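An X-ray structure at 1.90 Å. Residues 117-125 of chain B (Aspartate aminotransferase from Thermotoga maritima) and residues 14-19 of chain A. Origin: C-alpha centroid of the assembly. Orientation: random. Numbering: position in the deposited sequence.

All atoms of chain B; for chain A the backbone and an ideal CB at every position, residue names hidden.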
# COMPACT_ATOMS: atom_id res chain seq x y z
N ALA B 117 6.86 -9.63 0.64
CA ALA B 117 7.70 -10.83 0.80
C ALA B 117 6.89 -12.05 1.25
O ALA B 117 6.98 -13.15 0.68
CB ALA B 117 8.87 -10.57 1.78
N PHE B 118 6.08 -11.84 2.28
CA PHE B 118 5.24 -12.91 2.79
C PHE B 118 4.22 -13.35 1.74
O PHE B 118 4.00 -14.53 1.57
CB PHE B 118 4.56 -12.46 4.07
CG PHE B 118 5.54 -12.17 5.20
CD1 PHE B 118 6.58 -13.06 5.48
CD2 PHE B 118 5.39 -11.04 6.00
CE1 PHE B 118 7.46 -12.81 6.53
CE2 PHE B 118 6.25 -10.80 7.06
CZ PHE B 118 7.29 -11.67 7.31
N MET B 119 3.60 -12.39 1.05
CA MET B 119 2.61 -12.72 0.03
C MET B 119 3.29 -13.45 -1.17
O MET B 119 2.68 -14.33 -1.81
CB MET B 119 1.94 -11.44 -0.48
CG MET B 119 1.01 -10.76 0.46
SD MET B 119 -0.49 -11.74 0.81
CE MET B 119 -1.40 -11.52 -0.65
N ALA B 120 4.54 -13.10 -1.45
CA ALA B 120 5.24 -13.65 -2.59
C ALA B 120 5.80 -15.02 -2.32
O ALA B 120 5.89 -15.81 -3.23
CB ALA B 120 6.33 -12.73 -3.05
N LEU B 121 6.11 -15.31 -1.07
CA LEU B 121 6.82 -16.52 -0.72
C LEU B 121 5.98 -17.54 0.02
O LEU B 121 6.36 -18.71 0.06
CB LEU B 121 8.03 -16.20 0.16
CG LEU B 121 9.09 -15.30 -0.42
CD1 LEU B 121 10.21 -15.16 0.59
CD2 LEU B 121 9.58 -15.84 -1.75
N LEU B 122 4.89 -17.13 0.65
CA LEU B 122 4.13 -18.03 1.50
C LEU B 122 2.90 -18.58 0.79
O LEU B 122 2.05 -17.83 0.31
CB LEU B 122 3.67 -17.33 2.77
CG LEU B 122 4.69 -16.75 3.73
CD1 LEU B 122 3.98 -16.33 5.03
CD2 LEU B 122 5.85 -17.74 4.02
N ASP B 123 2.83 -19.90 0.70
CA ASP B 123 1.57 -20.60 0.43
C ASP B 123 0.84 -20.81 1.76
O ASP B 123 1.44 -20.83 2.83
CB ASP B 123 1.84 -21.96 -0.22
CG ASP B 123 2.39 -21.84 -1.61
OD1 ASP B 123 1.76 -21.10 -2.40
OD2 ASP B 123 3.43 -22.43 -1.99
N PRO B 124 -0.47 -21.00 1.69
CA PRO B 124 -1.28 -21.24 2.88
C PRO B 124 -0.76 -22.36 3.77
O PRO B 124 -0.45 -23.45 3.29
CB PRO B 124 -2.65 -21.62 2.30
CG PRO B 124 -2.70 -20.86 1.00
CD PRO B 124 -1.30 -20.96 0.47
N GLY B 125 -0.66 -22.07 5.06
CA GLY B 125 -0.07 -22.97 6.03
C GLY B 125 1.46 -22.97 6.16
O GLY B 125 1.98 -23.55 7.13
N UNK A 14 8.44 -19.56 -4.25
CA UNK A 14 7.45 -18.52 -4.74
C UNK A 14 5.99 -19.04 -4.67
O UNK A 14 5.66 -20.06 -5.23
CB UNK A 14 7.77 -18.12 -6.18
N UNK A 15 5.13 -18.30 -4.00
CA UNK A 15 3.77 -18.74 -3.75
C UNK A 15 2.95 -19.04 -5.02
O UNK A 15 3.08 -18.37 -6.07
CB UNK A 15 3.05 -17.67 -2.93
N UNK A 16 2.11 -20.07 -4.89
CA UNK A 16 1.23 -20.54 -5.95
C UNK A 16 0.33 -19.45 -6.48
O UNK A 16 0.16 -19.37 -7.67
CB UNK A 16 0.38 -21.71 -5.45
N UNK A 17 -0.25 -18.65 -5.60
CA UNK A 17 -1.12 -17.53 -6.01
C UNK A 17 -0.52 -16.55 -7.04
O UNK A 17 -1.25 -16.02 -7.87
CB UNK A 17 -1.51 -16.74 -4.76
N UNK A 18 0.79 -16.33 -7.01
CA UNK A 18 1.45 -15.47 -7.99
C UNK A 18 1.32 -16.07 -9.41
O UNK A 18 1.06 -15.33 -10.36
CB UNK A 18 2.92 -15.28 -7.62
N UNK A 19 1.52 -17.40 -9.53
CA UNK A 19 1.26 -18.14 -10.80
C UNK A 19 -0.20 -18.19 -11.21
O UNK A 19 -0.51 -18.42 -12.37
CB UNK A 19 1.77 -19.58 -10.68

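At position 14 the CA lies 4.5 Å from the CA of Leu B121, yet CA-to-CB points away overall. The ideal CB is 4.2 Å from Ala B120 O and 5.3 Å from Leu B121 CD2, so it skirts chain B without entering a pocket, and many side chains would suit, a small or branched aliphatic among them. Val A14, chi1 t, has CG1 3.9 Å from Ala B120 O; its CA lies 3.5 Å from that oxygen in a CA-H...O contact.

Position 15 points toward chain B. Its N donates to Ala B120 O at 2.7 Å and 173°, a bond available to any residue but proline. The ideal CB stands 3.4 Å from both Ala B120 O and Leu B122 O and 3.5 Å from Met B119 O. Three carbonyl oxygens this near favour a small side chain with a proton to give: serine, perhaps threonine or cysteine. Ser A15 is found, and its p rotamer carries OG to 2.8 Å from Met B119 O, to which it donates.

At position 16 the backbone N donates to Asp B123 OD1 at 2.7 Å and 166°, and the ideal CB is 3.4 Å from that same oxygen. CA-to-CB runs sideways, so a short side chain could simply pass by, whereas a long basic one could bend back toward the carboxylate. Arg A16 does bend back, placing Asp B123 CB over one guanidinium face. Its NH1 is 4.1 Å from Asp B123 OD1, but the oxygen lies well out of the guanidinium plane, so this is no salt bridge. A water links the chains here, accepting from Arg A16 NH2 at 2.8 Å and donating to Pro B124 O at 2.6 Å.

Position 17 has nothing of chain B within 5.5 Å of its ideal CB, and the bond points sideways. A long donor could reach the carbonyls at the helix end. Arg A17 does so: NH1 gives a weak hydrogen bond to Met B119 O (3.1 Å, 135°), while Met B119 CE covers one guanidinium face. NH1 is also 2.7 Å from Leu B122 O, but the angle is too poor for a hydrogen bond.

Position 18 points toward chain B from farther back, its ideal CB 5.3 Å from Ala B120 O. A medium or large aliphatic would span the gap; Ile A18 brings CD1 to 4.2 Å from Ala B120 CA.

Position 19 is out of reach and unconstrained by chain B; it is Ser A19.

Chain A 14-19: VSRRIS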
# COMPACT_ATOMS: atom_id res chain seq x y z
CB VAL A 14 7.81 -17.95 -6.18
CG1 VAL A 14 6.61 -17.24 -6.84
CG2 VAL A 14 8.99 -16.97 -6.10
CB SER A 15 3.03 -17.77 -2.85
OG SER A 15 2.80 -16.57 -3.51
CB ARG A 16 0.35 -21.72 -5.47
CG ARG A 16 1.04 -23.07 -5.54
CD ARG A 16 0.14 -24.24 -5.12
NE ARG A 16 0.47 -24.77 -3.79
CZ ARG A 16 -0.21 -24.54 -2.65
NH1 ARG A 16 -1.31 -23.78 -2.62
NH2 ARG A 16 0.24 -25.10 -1.53
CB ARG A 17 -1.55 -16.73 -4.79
CG ARG A 17 -0.38 -16.43 -3.89
CD ARG A 17 -0.45 -15.17 -3.14
NE ARG A 17 -1.32 -15.26 -1.98
CZ ARG A 17 -0.93 -15.55 -0.75
NH1 ARG A 17 0.33 -15.84 -0.43
NH2 ARG A 17 -1.85 -15.55 0.21
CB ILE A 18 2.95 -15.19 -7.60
CG1 ILE A 18 3.08 -13.96 -6.70
CG2 ILE A 18 3.79 -14.86 -8.83
CD1 ILE A 18 2.21 -13.96 -5.51
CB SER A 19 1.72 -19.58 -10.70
OG SER A 19 3.13 -19.61 -10.62
O HOH W 1 -0.86 -24.76 1.07
O HOH W 2 -0.32 -19.63 -2.44
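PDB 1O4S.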